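Local coordinates for thermostable monoacylglycerol lipase (Bacillus, PDB 4LHE), which hydrolyses monoacylglycerols to glycerol and free fatty acids, as a heat-stable lipase of the alpha/beta hydrolase fold, at residues A[12-17]-A[42-47]. Residues are numbered along the deposited sequence; the frame is centred on the assembly and turned at random.
Sequences EPFYAE and AYAKAG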
loop_
_atom_site.group_PDB
_atom_site.type_symbol
_atom_site.label_atom_id
_atom_site.label_comp_id
_atom_site.label_asym_id
_atom_site.label_seq_id
_atom_site.Cartn_x
_atom_site.Cartn_y
_atom_site.Cartn_z
ATOM N N GLU A 12 -2.902 -14.692 -4.317
ATOM C CA GLU A 12 -2.482 -15.368 -3.093
ATOM C C GLU A 12 -1.407 -14.555 -2.370
ATOM O O GLU A 12 -0.545 -13.928 -3.008
ATOM C CB GLU A 12 -1.935 -16.770 -3.407
ATOM C CG GLU A 12 -2.897 -17.684 -4.173
ATOM C CD GLU A 12 -2.855 -17.452 -5.680
ATOM O OE1 GLU A 12 -2.124 -16.540 -6.129
ATOM O OE2 GLU A 12 -3.554 -18.184 -6.418
ATOM N N PRO A 13 -1.445 -14.562 -1.032
ATOM C CA PRO A 13 -0.345 -13.941 -0.278
ATOM C C PRO A 13 0.994 -14.666 -0.497
ATOM O O PRO A 13 1.018 -15.762 -1.056
ATOM C CB PRO A 13 -0.808 -14.067 1.179
ATOM C CG PRO A 13 -1.744 -15.258 1.174
ATOM C CD PRO A 13 -2.460 -15.169 -0.147
ATOM N N PHE A 14 2.091 -14.048 -0.062
ATOM C CA PHE A 14 3.426 -14.578 -0.294
ATOM C C PHE A 14 4.256 -14.393 0.968
ATOM O O PHE A 14 4.407 -13.273 1.464
ATOM C CB PHE A 14 4.077 -13.883 -1.509
ATOM C CG PHE A 14 5.545 -14.194 -1.685
ATOM C CD1 PHE A 14 5.967 -15.461 -2.052
ATOM C CD2 PHE A 14 6.500 -13.210 -1.495
ATOM C CE1 PHE A 14 7.321 -15.736 -2.213
ATOM C CE2 PHE A 14 7.850 -13.486 -1.652
ATOM C CZ PHE A 14 8.258 -14.746 -2.011
ATOM N N TYR A 15 4.768 -15.506 1.500
ATOM C CA TYR A 15 5.661 -15.477 2.654
ATOM C C TYR A 15 6.993 -16.147 2.314
ATOM O O TYR A 15 7.019 -17.163 1.611
ATOM C CB TYR A 15 5.024 -16.202 3.849
ATOM C CG TYR A 15 3.657 -15.670 4.232
ATOM C CD1 TYR A 15 3.523 -14.718 5.239
ATOM C CD2 TYR A 15 2.507 -16.112 3.584
ATOM C CE1 TYR A 15 2.282 -14.224 5.598
ATOM C CE2 TYR A 15 1.257 -15.620 3.935
ATOM C CZ TYR A 15 1.158 -14.671 4.939
ATOM O OH TYR A 15 -0.074 -14.179 5.303
ATOM N N ALA A 16 8.092 -15.579 2.809
ATOM C CA ALA A 16 9.408 -16.197 2.641
ATOM C C ALA A 16 10.321 -15.842 3.790
ATOM O O ALA A 16 10.516 -14.655 4.100
ATOM C CB ALA A 16 10.046 -15.813 1.312
ATOM N N GLU A 17 10.887 -16.875 4.412
ATOM C CA GLU A 17 11.771 -16.717 5.560
ATOM C C GLU A 17 13.262 -16.886 5.352
ATOM O O GLU A 17 13.771 -18.006 5.296
ATOM C CB GLU A 17 11.486 -17.786 6.612
ATOM C CG GLU A 17 10.050 -17.835 7.060
ATOM C CD GLU A 17 9.923 -18.371 8.475
ATOM O OE1 GLU A 17 10.947 -18.388 9.199
ATOM O OE2 GLU A 17 8.801 -18.765 8.857
ATOM N N ALA A 42 11.823 -9.976 -5.495
ATOM C CA ALA A 42 13.151 -9.341 -5.506
ATOM C C ALA A 42 13.787 -9.129 -4.118
ATOM O O ALA A 42 15.006 -9.298 -3.972
ATOM C CB ALA A 42 13.119 -8.036 -6.275
ATOM N N TYR A 43 12.995 -8.764 -3.106
ATOM C CA TYR A 43 13.563 -8.561 -1.761
ATOM C C TYR A 43 13.919 -9.900 -1.092
ATOM O O TYR A 43 14.915 -10.004 -0.369
ATOM C CB TYR A 43 12.635 -7.722 -0.861
ATOM C CG TYR A 43 12.231 -6.367 -1.443
ATOM C CD1 TYR A 43 13.015 -5.721 -2.392
ATOM C CD2 TYR A 43 11.048 -5.755 -1.049
ATOM C CE1 TYR A 43 12.631 -4.485 -2.926
ATOM C CE2 TYR A 43 10.663 -4.537 -1.571
ATOM C CZ TYR A 43 11.453 -3.910 -2.511
ATOM O OH TYR A 43 11.041 -2.692 -3.032
ATOM N N ALA A 44 13.094 -10.910 -1.342
ATOM C CA ALA A 44 13.352 -12.261 -0.854
ATOM C C ALA A 44 14.651 -12.805 -1.460
ATOM O O ALA A 44 15.478 -13.401 -0.764
ATOM C CB ALA A 44 12.178 -13.160 -1.188
ATOM N N LYS A 45 14.838 -12.587 -2.758
ATOM C CA LYS A 45 16.075 -13.006 -3.420
ATOM C C LYS A 45 17.310 -12.255 -2.882
ATOM O O LYS A 45 18.423 -12.792 -2.851
ATOM C CB LYS A 45 15.952 -12.880 -4.947
ATOM C CG LYS A 45 17.263 -13.143 -5.709
ATOM C CD LYS A 45 17.790 -14.580 -5.490
ATOM C CE LYS A 45 19.304 -14.634 -5.217
ATOM N NZ LYS A 45 20.130 -14.167 -6.374
ATOM N N ALA A 46 17.123 -11.023 -2.427
ATOM C CA ALA A 46 18.247 -10.286 -1.860
ATOM C C ALA A 46 18.557 -10.716 -0.423
ATOM O O ALA A 46 19.477 -10.194 0.181
ATOM C CB ALA A 46 17.982 -8.813 -1.910
ATOM N N GLY A 47 17.755 -11.612 0.147
ATOM C CA GLY A 47 18.061 -12.137 1.473
ATOM C C GLY A 47 17.093 -11.759 2.577
ATOM O O GLY A 47 17.248 -12.186 3.724
#
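The Phe14 ring meets Ala44 at its rim, not over a face: CZ of Phe14 comes within 4.3 Å of CB of Ala44, and the methyl lies near the ring plane. Outside this pair of segments the Phe14 side chain also touches Val50 of strand 49-52 and Arg37 and Ala40 of helix 37-45. In the alpha/beta hydrolase fold this is where strand 14-16, the edge strand on one side of the central mixed sheet, passes a helix packed against that sheet. The strand is hydrogen-bonded antiparallel to strand 49-52, through the backbones of Phe14 with Leu52 and Ala16 with Val50.

Phe14 and Ala16 lie two residues apart on the extended strand, and both direct their CB toward the helix, whereas Tyr15 between them points elsewhere and meets Trp83 edge-to-face. With CG anti to the backbone N (chi1 170°), the Phe14 ring extends far enough along the strand for CZ to reach the same methyl that Ala16 touches. A long flat side chain suits the first place and a very short one the second, because at Ala16 the backbones draw close, with CA of Ala16 and CA of Ala44 6.6 Å apart. No hydrogen bond joins the segments; the contact is small, apolar and at the surface.

Just beyond Ala44 the helix closes in a Schellman motif. Gly47 takes a positive phi (113°) at which a CB would press on the preceding carbonyl oxygen. Its N bonds back to O of Ala44 at 3.0 Å, while N of Ala46 to O of Ala42 is a regular helical bond of the last turn. Tyr43 turns inward to Val50 and to an edge-to-face meeting with Phe245. Ala44 faces the strand, and its single methyl is small enough to fit this close approach while meeting both the Phe14 ring edge and Ala16, whose CB lies 4.2 Å from CB of Ala44.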